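PDB 3LOT: 3-keto-5-aminohexanoate cleavage protein from Archaeoglobus fulgidus, which probably catalyses the zinc-dependent cleavage of 3-keto-5-aminohexanoate or a related beta-keto acid. Local coordinates for residues V104-M116 / I163-Y176. Numbering follows the deposited sequence. Where two conformers were deposited one is given.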
ATOM      1  N   VAL D 104     -30.861   0.085  23.087  1.00 13.47           N
ATOM      2  CA  VAL D 104     -29.817   0.747  23.901  1.00 14.00           C
ATOM      3  C   VAL D 104     -30.420   1.430  25.146  1.00 14.37           C
ATOM      4  O   VAL D 104     -29.954   1.176  26.252  1.00 14.41           O
ATOM      5  CB  VAL D 104     -28.855   1.612  23.052  1.00 14.21           C
ATOM      6  CG1 VAL D 104     -27.886   2.399  23.914  1.00 14.11           C
ATOM      7  CG2 VAL D 104     -28.059   0.699  22.058  1.00 14.34           C
ATOM      8  N   PRO D 105     -31.497   2.205  24.993  1.00 14.75           N
ATOM      9  CA  PRO D 105     -32.136   2.762  26.179  1.00 15.16           C
ATOM     10  C   PRO D 105     -32.927   1.735  27.004  1.00 14.58           C
ATOM     11  O   PRO D 105     -33.013   1.860  28.237  1.00 14.76           O
ATOM     12  CB  PRO D 105     -33.065   3.837  25.599  1.00 15.05           C
ATOM     13  CG  PRO D 105     -33.213   3.464  24.167  1.00 16.12           C
ATOM     14  CD  PRO D 105     -31.886   2.958  23.797  1.00 15.46           C
ATOM     15  N   ALA D 106     -33.471   0.722  26.344  1.00 14.25           N
ATOM     16  CA  ALA D 106     -34.154  -0.364  27.054  1.00 13.75           C
ATOM     17  C   ALA D 106     -33.198  -1.184  27.930  1.00 13.28           C
ATOM     18  O   ALA D 106     -33.473  -1.441  29.119  1.00 12.56           O
ATOM     19  CB  ALA D 106     -34.910  -1.244  26.081  1.00 12.00           C
ATOM     20  N   LEU D 107     -32.082  -1.620  27.345  1.00 14.39           N
ATOM     21  CA  LEU D 107     -31.153  -2.527  28.030  1.00 14.98           C
ATOM     22  C   LEU D 107     -29.922  -1.853  28.637  1.00 14.57           C
ATOM     23  O   LEU D 107     -29.287  -2.437  29.509  1.00 15.54           O
ATOM     24  CB  LEU D 107     -30.701  -3.688  27.115  1.00 14.86           C
ATOM     25  CG  LEU D 107     -31.624  -4.917  26.980  1.00 16.56           C
ATOM     26  CD1 LEU D 107     -32.925  -4.536  26.430  1.00 15.01           C
ATOM     27  CD2 LEU D 107     -30.974  -5.982  26.134  1.00 14.36           C
ATOM     28  N   LYS D 108     -29.575  -0.659  28.183  1.00 14.02           N
ATOM     29  CA  LYS D 108     -28.328   0.013  28.601  1.00 13.10           C
ATOM     30  C   LYS D 108     -27.136  -0.933  28.674  1.00 12.24           C
ATOM     31  O   LYS D 108     -26.542  -1.124  29.724  1.00 11.54           O
ATOM     32  CB  LYS D 108     -28.551   0.731  29.941  1.00 13.72           C
ATOM     33  CG  LYS D 108     -29.693   1.703  29.932  1.00 15.76           C
ATOM     34  CD  LYS D 108     -29.909   2.281  31.312  1.00 18.95           C
ATOM     35  CE  LYS D 108     -30.627   3.588  31.303  1.00 24.00           C
ATOM     36  NZ  LYS D 108     -31.875   3.541  30.499  1.00 27.83           N
ATOM     37  N   PRO D 109     -26.793  -1.574  27.543  1.00 11.68           N
ATOM     38  CA  PRO D 109     -25.699  -2.510  27.554  1.00 12.27           C
ATOM     39  C   PRO D 109     -24.358  -1.799  27.673  1.00 12.75           C
ATOM     40  O   PRO D 109     -24.259  -0.584  27.457  1.00 13.66           O
ATOM     41  CB  PRO D 109     -25.794  -3.201  26.166  1.00 11.75           C
ATOM     42  CG  PRO D 109     -26.447  -2.168  25.287  1.00 12.06           C
ATOM     43  CD  PRO D 109     -27.373  -1.392  26.197  1.00 11.77           C
ATOM     44  N   GLU D 110     -23.335  -2.572  28.006  1.00 13.15           N
ATOM     45  CA  GLU D 110     -21.977  -2.060  28.112  1.00 12.69           C
ATOM     46  C   GLU D 110     -21.420  -1.609  26.771  1.00 12.61           C
ATOM     47  O   GLU D 110     -20.630  -0.672  26.717  1.00 12.40           O
ATOM     48  CB  GLU D 110     -21.036  -3.121  28.689  1.00 13.10           C
ATOM     49  CG  GLU D 110     -21.311  -3.559  30.163  1.00 11.67           C
ATOM     50  CD  GLU D 110     -20.202  -4.441  30.701  1.00 10.56           C
ATOM     51  OE1 GLU D 110     -20.268  -5.675  30.487  1.00 15.89           O
ATOM     52  OE2 GLU D 110     -19.245  -3.922  31.312  1.00  9.62           O
ATOM     53  N   ILE D 111     -21.765  -2.328  25.712  1.00 11.85           N
ATOM     54  CA  ILE D 111     -21.253  -2.038  24.377  1.00 11.97           C
ATOM     55  C   ILE D 111     -22.345  -2.502  23.394  1.00 12.72           C
ATOM     56  O   ILE D 111     -23.112  -3.452  23.679  1.00 12.36           O
ATOM     57  CB  ILE D 111     -19.862  -2.732  24.188  1.00 12.58           C
ATOM     58  CG1 ILE D 111     -19.243  -2.432  22.815  1.00 11.06           C
ATOM     59  CG2 ILE D 111     -19.950  -4.288  24.439  1.00 10.91           C
ATOM     60  CD1 ILE D 111     -17.773  -2.608  22.802  1.00 11.54           C
ATOM     61  N   ALA D 112     -22.478  -1.795  22.286  1.00 12.66           N
ATOM     62  CA  ALA D 112     -23.420  -2.172  21.241  1.00 13.18           C
ATOM     63  C   ALA D 112     -22.905  -1.723  19.875  1.00 15.05           C
ATOM     64  O   ALA D 112     -22.057  -0.832  19.793  1.00 14.05           O
ATOM     65  CB  ALA D 112     -24.775  -1.624  21.487  1.00 12.50           C
ATOM     66  N   THR D 113     -23.379  -2.358  18.809  1.00 15.28           N
ATOM     67  CA  THR D 113     -22.781  -2.061  17.521  1.00 17.72           C
ATOM     68  C   THR D 113     -23.391  -0.764  16.981  1.00 19.24           C
ATOM     69  O   THR D 113     -24.512  -0.414  17.328  1.00 20.64           O
ATOM     70  CB  THR D 113     -22.840  -3.246  16.521  1.00 17.34           C
ATOM     71  OG1 THR D 113     -24.176  -3.608  16.203  1.00 17.83           O
ATOM     72  CG2 THR D 113     -22.157  -4.431  17.119  1.00 19.98           C
ATOM     73  N   PHE D 114     -22.613  -0.085  16.138  1.00 19.98           N
ATOM     74  CA  PHE D 114     -22.838   1.280  15.683  1.00 20.94           C
ATOM     75  C   PHE D 114     -22.273   1.306  14.259  1.00 21.57           C
ATOM     76  O   PHE D 114     -21.100   1.586  14.087  1.00 21.86           O
ATOM     77  CB  PHE D 114     -22.026   2.228  16.594  1.00 20.90           C
ATOM     78  CG  PHE D 114     -22.436   3.670  16.545  1.00 18.95           C
ATOM     79  CD1 PHE D 114     -22.253   4.411  15.409  1.00 18.16           C
ATOM     80  CD2 PHE D 114     -22.951   4.276  17.668  1.00 18.22           C
ATOM     81  CE1 PHE D 114     -22.577   5.755  15.385  1.00 22.97           C
ATOM     82  CE2 PHE D 114     -23.278   5.623  17.689  1.00 20.31           C
ATOM     83  CZ  PHE D 114     -23.092   6.396  16.542  1.00 19.42           C
ATOM     84  N   ASN D 115     -23.122   0.974  13.284  1.00 20.62           N
ATOM     85  CA  ASN D 115     -22.790   0.932  11.845  1.00 20.77           C
ATOM     86  C   ASN D 115     -22.584   2.308  11.161  1.00 19.24           C
ATOM     87  O   ASN D 115     -23.417   3.226  11.288  1.00 20.56           O
ATOM     88  CB  ASN D 115     -23.871   0.166  11.175  1.00 19.96           C
ATOM     89  CG  ASN D 115     -23.938  -1.245  11.702  1.00 24.06           C
ATOM     90  OD1 ASN D 115     -23.139  -2.103  11.280  1.00 28.85           O
ATOM     91  ND2 ASN D 115     -24.874  -1.505  12.654  1.00 24.69           N
HETATM   92  N   MSE D 116     -21.463   2.452  10.471  1.00 16.59           N
HETATM   93  CA  MSE D 116     -20.952   3.803  10.132  1.00 14.53           C
HETATM   94  C   MSE D 116     -21.211   4.316   8.721  1.00 13.81           C
HETATM   95  O   MSE D 116     -20.572   5.284   8.300  1.00 13.97           O
HETATM   96  CB  MSE D 116     -19.454   3.832  10.410  1.00 14.09           C
HETATM   97  CG  MSE D 116     -19.125   3.792  11.827  1.00 12.17           C
HETATM   98 SE   MSE D 116     -19.721   5.401  12.730  0.75 11.15          SE
HETATM   99  CE  MSE D 116     -19.100   6.747  11.546  1.00 15.33           C
ATOM    100  N   ILE D 163     -27.679   8.839  21.935  1.00 13.00           N
ATOM    101  CA  ILE D 163     -28.323   7.729  22.601  1.00 13.09           C
ATOM    102  C   ILE D 163     -27.314   6.856  23.371  1.00 14.05           C
ATOM    103  O   ILE D 163     -27.565   6.457  24.528  1.00 14.58           O
ATOM    104  CB  ILE D 163     -29.146   6.877  21.600  1.00 12.98           C
ATOM    105  CG1 ILE D 163     -30.394   7.627  21.169  1.00 12.67           C
ATOM    106  CG2 ILE D 163     -29.549   5.559  22.244  1.00 11.39           C
ATOM    107  CD1 ILE D 163     -30.982   7.151  19.846  1.00 15.21           C
ATOM    108  N   PHE D 164     -26.168   6.573  22.756  1.00 13.38           N
ATOM    109  CA  PHE D 164     -25.149   5.742  23.420  1.00 13.87           C
ATOM    110  C   PHE D 164     -24.603   6.455  24.638  1.00 13.84           C
ATOM    111  O   PHE D 164     -24.479   5.863  25.709  1.00 15.00           O
ATOM    112  CB  PHE D 164     -24.010   5.368  22.453  1.00 13.13           C
ATOM    113  CG  PHE D 164     -24.306   4.164  21.609  1.00 14.08           C
ATOM    114  CD1 PHE D 164     -25.460   4.113  20.817  1.00 15.82           C
ATOM    115  CD2 PHE D 164     -23.428   3.069  21.585  1.00 12.17           C
ATOM    116  CE1 PHE D 164     -25.733   2.975  19.987  1.00 13.26           C
ATOM    117  CE2 PHE D 164     -23.700   1.956  20.772  1.00 12.39           C
ATOM    118  CZ  PHE D 164     -24.861   1.919  19.983  1.00 12.53           C
ATOM    119  N   LYS D 165     -24.308   7.740  24.500  1.00 13.63           N
ATOM    120  CA  LYS D 165     -23.806   8.508  25.650  1.00 13.55           C
ATOM    121  C   LYS D 165     -24.819   8.567  26.788  1.00 13.49           C
ATOM    122  O   LYS D 165     -24.459   8.462  27.943  1.00 14.03           O
ATOM    123  CB  LYS D 165     -23.454   9.925  25.199  1.00 14.09           C
ATOM    124  CG  LYS D 165     -22.122  10.026  24.486  1.00 14.31           C
ATOM    125  CD  LYS D 165     -21.946  11.378  23.859  1.00 14.81           C
ATOM    126  CE  LYS D 165     -20.630  11.448  23.093  1.00 14.36           C
ATOM    127  NZ  LYS D 165     -20.481  12.763  22.444  1.00 16.60           N
ATOM    128  N   GLU D 166     -26.082   8.765  26.460  1.00 14.20           N
ATOM    129  CA  GLU D 166     -27.162   8.856  27.474  1.00 15.70           C
ATOM    130  C   GLU D 166     -27.305   7.601  28.328  1.00 14.84           C
ATOM    131  O   GLU D 166     -27.692   7.654  29.471  1.00 15.66           O
ATOM    132  CB  GLU D 166     -28.482   9.081  26.764  1.00 16.51           C
ATOM    133  CG  GLU D 166     -28.643  10.468  26.244  1.00 20.78           C
ATOM    134  CD  GLU D 166     -29.797  10.609  25.253  1.00 27.18           C
ATOM    135  OE1 GLU D 166     -30.538   9.617  25.063  1.00 30.95           O
ATOM    136  OE2 GLU D 166     -29.962  11.722  24.663  1.00 33.22           O
ATOM    137  N   ASN D 167     -27.026   6.460  27.745  1.00 14.70           N
ATOM    138  CA  ASN D 167     -27.216   5.186  28.416  1.00 14.72           C
ATOM    139  C   ASN D 167     -25.887   4.539  28.766  1.00 14.33           C
ATOM    140  O   ASN D 167     -25.839   3.345  29.131  1.00 14.93           O
ATOM    141  CB  ASN D 167     -28.056   4.263  27.524  1.00 15.32           C
ATOM    142  CG  ASN D 167     -29.450   4.807  27.297  1.00 15.73           C
ATOM    143  OD1 ASN D 167     -30.297   4.721  28.200  1.00 17.92           O
ATOM    144  ND2 ASN D 167     -29.710   5.353  26.096  1.00 13.98           N
ATOM    145  N   ASP D 168     -24.810   5.327  28.672  1.00 13.63           N
ATOM    146  CA  ASP D 168     -23.499   4.896  29.105  1.00 13.88           C
ATOM    147  C   ASP D 168     -23.170   3.594  28.379  1.00 13.17           C
ATOM    148  O   ASP D 168     -22.739   2.608  28.986  1.00 13.63           O
ATOM    149  CB  ASP D 168     -23.513   4.719  30.625  1.00 14.73           C
ATOM    150  CG  ASP D 168     -22.133   4.622  31.218  1.00 18.61           C
ATOM    151  OD1 ASP D 168     -21.175   4.883  30.491  1.00 23.53           O
ATOM    152  OD2 ASP D 168     -21.988   4.266  32.420  1.00 25.50           O
ATOM    153  N   THR D 169     -23.394   3.585  27.067  1.00 11.90           N
ATOM    154  CA  THR D 169     -23.068   2.425  26.229  1.00 11.06           C
ATOM    155  C   THR D 169     -21.917   2.773  25.292  1.00 12.01           C
ATOM    156  O   THR D 169     -21.929   3.820  24.659  1.00 10.79           O
ATOM    157  CB  THR D 169     -24.282   1.983  25.417  1.00 11.78           C
ATOM    158  OG1 THR D 169     -25.367   1.645  26.290  1.00 13.02           O
ATOM    159  CG2 THR D 169     -23.944   0.763  24.522  1.00  7.35           C
ATOM    160  N   LYS D 170     -20.912   1.906  25.205  1.00 12.39           N
ATOM    161  CA  LYS D 170     -19.790   2.162  24.323  1.00 13.09           C
ATOM    162  C   LYS D 170     -20.154   1.767  22.898  1.00 13.46           C
ATOM    163  O   LYS D 170     -20.631   0.654  22.664  1.00 12.29           O
ATOM    164  CB  LYS D 170     -18.541   1.386  24.691  1.00 13.46           C
ATOM    165  CG  LYS D 170     -17.343   1.873  23.865  1.00 16.55           C
ATOM    166  CD  LYS D 170     -16.031   1.326  24.314  1.00 19.91           C
ATOM    167  CE  LYS D 170     -14.834   1.905  23.478  1.00 19.84           C
ATOM    168  NZ  LYS D 170     -14.561   3.326  23.783  1.00 19.41           N
ATOM    169  N   PRO D 171     -19.886   2.661  21.939  1.00 14.23           N
ATOM    170  CA  PRO D 171     -20.045   2.300  20.548  1.00 14.55           C
ATOM    171  C   PRO D 171     -18.936   1.392  20.030  1.00 14.35           C
ATOM    172  O   PRO D 171     -17.742   1.642  20.216  1.00 14.68           O
ATOM    173  CB  PRO D 171     -19.991   3.665  19.823  1.00 15.07           C
ATOM    174  CG  PRO D 171     -20.132   4.670  20.880  1.00 14.65           C
ATOM    175  CD  PRO D 171     -19.591   4.095  22.094  1.00 14.17           C
ATOM    176  N   GLU D 172     -19.343   0.335  19.354  1.00 15.14           N
ATOM    177  CA  GLU D 172     -18.424  -0.452  18.563  1.00 14.09           C
ATOM    178  C   GLU D 172     -18.762  -0.115  17.128  1.00 14.44           C
ATOM    179  O   GLU D 172     -19.840  -0.457  16.664  1.00 14.26           O
ATOM    180  CB  GLU D 172     -18.620  -1.931  18.808  1.00 15.27           C
ATOM    181  CG  GLU D 172     -17.688  -2.778  17.954  1.00 15.12           C
ATOM    182  CD  GLU D 172     -17.760  -4.241  18.257  1.00 19.51           C
ATOM    183  OE1 GLU D 172     -18.655  -4.894  17.715  1.00 23.56           O
ATOM    184  OE2 GLU D 172     -16.874  -4.748  18.959  1.00 23.26           O
ATOM    185  N   LEU D 173     -17.808   0.500  16.425  1.00 13.74           N
ATOM    186  CA  LEU D 173     -18.109   1.262  15.223  1.00 13.94           C
ATOM    187  C   LEU D 173     -17.811   0.371  14.049  1.00 13.65           C
ATOM    188  O   LEU D 173     -16.661   0.152  13.735  1.00 14.89           O
ATOM    189  CB  LEU D 173     -17.250   2.517  15.186  1.00 13.72           C
ATOM    190  CG  LEU D 173     -17.435   3.493  16.383  1.00 14.02           C
ATOM    191  CD1 LEU D 173     -16.276   4.453  16.408  1.00 16.59           C
ATOM    192  CD2 LEU D 173     -18.763   4.237  16.249  1.00 16.47           C
ATOM    193  N   GLU D 174     -18.857  -0.104  13.401  0.60 13.80           N
ATOM    194  CA  GLU D 174     -18.711  -1.133  12.390  0.60 13.37           C
ATOM    195  C   GLU D 174     -18.403  -0.407  11.098  0.60 12.68           C
ATOM    196  O   GLU D 174     -19.134   0.533  10.729  0.60 11.56           O
ATOM    197  CB  GLU D 174     -19.999  -1.936  12.250  0.60 14.13           C
ATOM    198  CG  GLU D 174     -20.676  -2.312  13.578  0.60 15.87           C
ATOM    199  CD  GLU D 174     -19.823  -3.174  14.492  0.60 18.08           C
ATOM    200  OE1 GLU D 174     -18.877  -3.840  14.011  0.60 20.30           O
ATOM    201  OE2 GLU D 174     -20.102  -3.172  15.716  0.60 21.63           O
ATOM    202  N   CYS D 175     -17.294  -0.781  10.478  1.00 11.36           N
ATOM    203  CA  CYS D 175     -16.892  -0.234   9.206  1.00 13.02           C
ATOM    204  C   CYS D 175     -16.720  -1.306   8.135  1.00 12.26           C
ATOM    205  O   CYS D 175     -15.936  -2.225   8.304  1.00 12.84           O
ATOM    206  CB  CYS D 175     -15.573   0.512   9.324  1.00 12.81           C
ATOM    207  SG  CYS D 175     -15.659   1.933  10.497  1.00 16.03           S
ATOM    208  N   TYR D 176     -17.444  -1.133   7.033  1.00 12.42           N
ATOM    209  CA  TYR D 176     -17.489  -2.102   5.930  1.00 13.24           C
ATOM    210  C   TYR D 176     -16.773  -1.613   4.668  1.00 13.92           C
ATOM    211  O   TYR D 176     -16.837  -2.280   3.613  1.00 13.82           O
ATOM    212  CB  TYR D 176     -18.932  -2.423   5.527  1.00 13.65           C
ATOM    213  CG  TYR D 176     -19.806  -3.054   6.580  1.00 15.36           C
ATOM    214  CD1 TYR D 176     -20.343  -2.285   7.602  1.00 15.44           C
ATOM    215  CD2 TYR D 176     -20.153  -4.394   6.505  1.00 16.50           C
ATOM    216  CE1 TYR D 176     -21.194  -2.845   8.568  1.00 19.15           C
ATOM    217  CE2 TYR D 176     -20.978  -4.976   7.454  1.00 20.75           C
ATOM    218  CZ  TYR D 176     -21.506  -4.192   8.483  1.00 19.97           C
ATOM    219  OH  TYR D 176     -22.306  -4.771   9.436  1.00 22.78           O
TER
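Lys108 and Asn167, each just past the end of a helix, meet through a hydrogen bond from NZ of Lys108 to OD1 of Asn167 (3.0 Å), the donor lying in the carbonyl plane. The same NZ also binds Pro105 O, and the bend at the end of the lysine chain (chi4 51°) brings it onto both oxygens. Through its other branch, ND2, Asn167 donates to Ile163 O at 2.9 Å. With an alanine here, Lys108 NZ would probably keep Pro105 O alone of these two acceptors, and Ile163 O would lose its side-chain donor. Next along, Thr169 OG1 donates to Pro109 O (2.7 Å). From there strands 111-115 and 170-175 run parallel as neighbours in the TIM barrel: Lys170 N binds Glu110 O, Ala112 N Lys170 O, and Glu172 N Ala112 O; Phe114 N reaches Glu172 O only weakly, before Glu174 N to Phe114 O and Met116 N to Glu174 O resume the ladder. Toward the surrounding helices, Phe114 and Phe164 form a T-shaped pair, CD2 of Phe114 over the centre of the Phe164 ring, the planes at 70°. On the opposite sheet face, Thr113 OG1 and Asn115 ND2 hydrogen-bond an unidentified ligand, the Thr113 side chain being about 5 Å from the zinc ion.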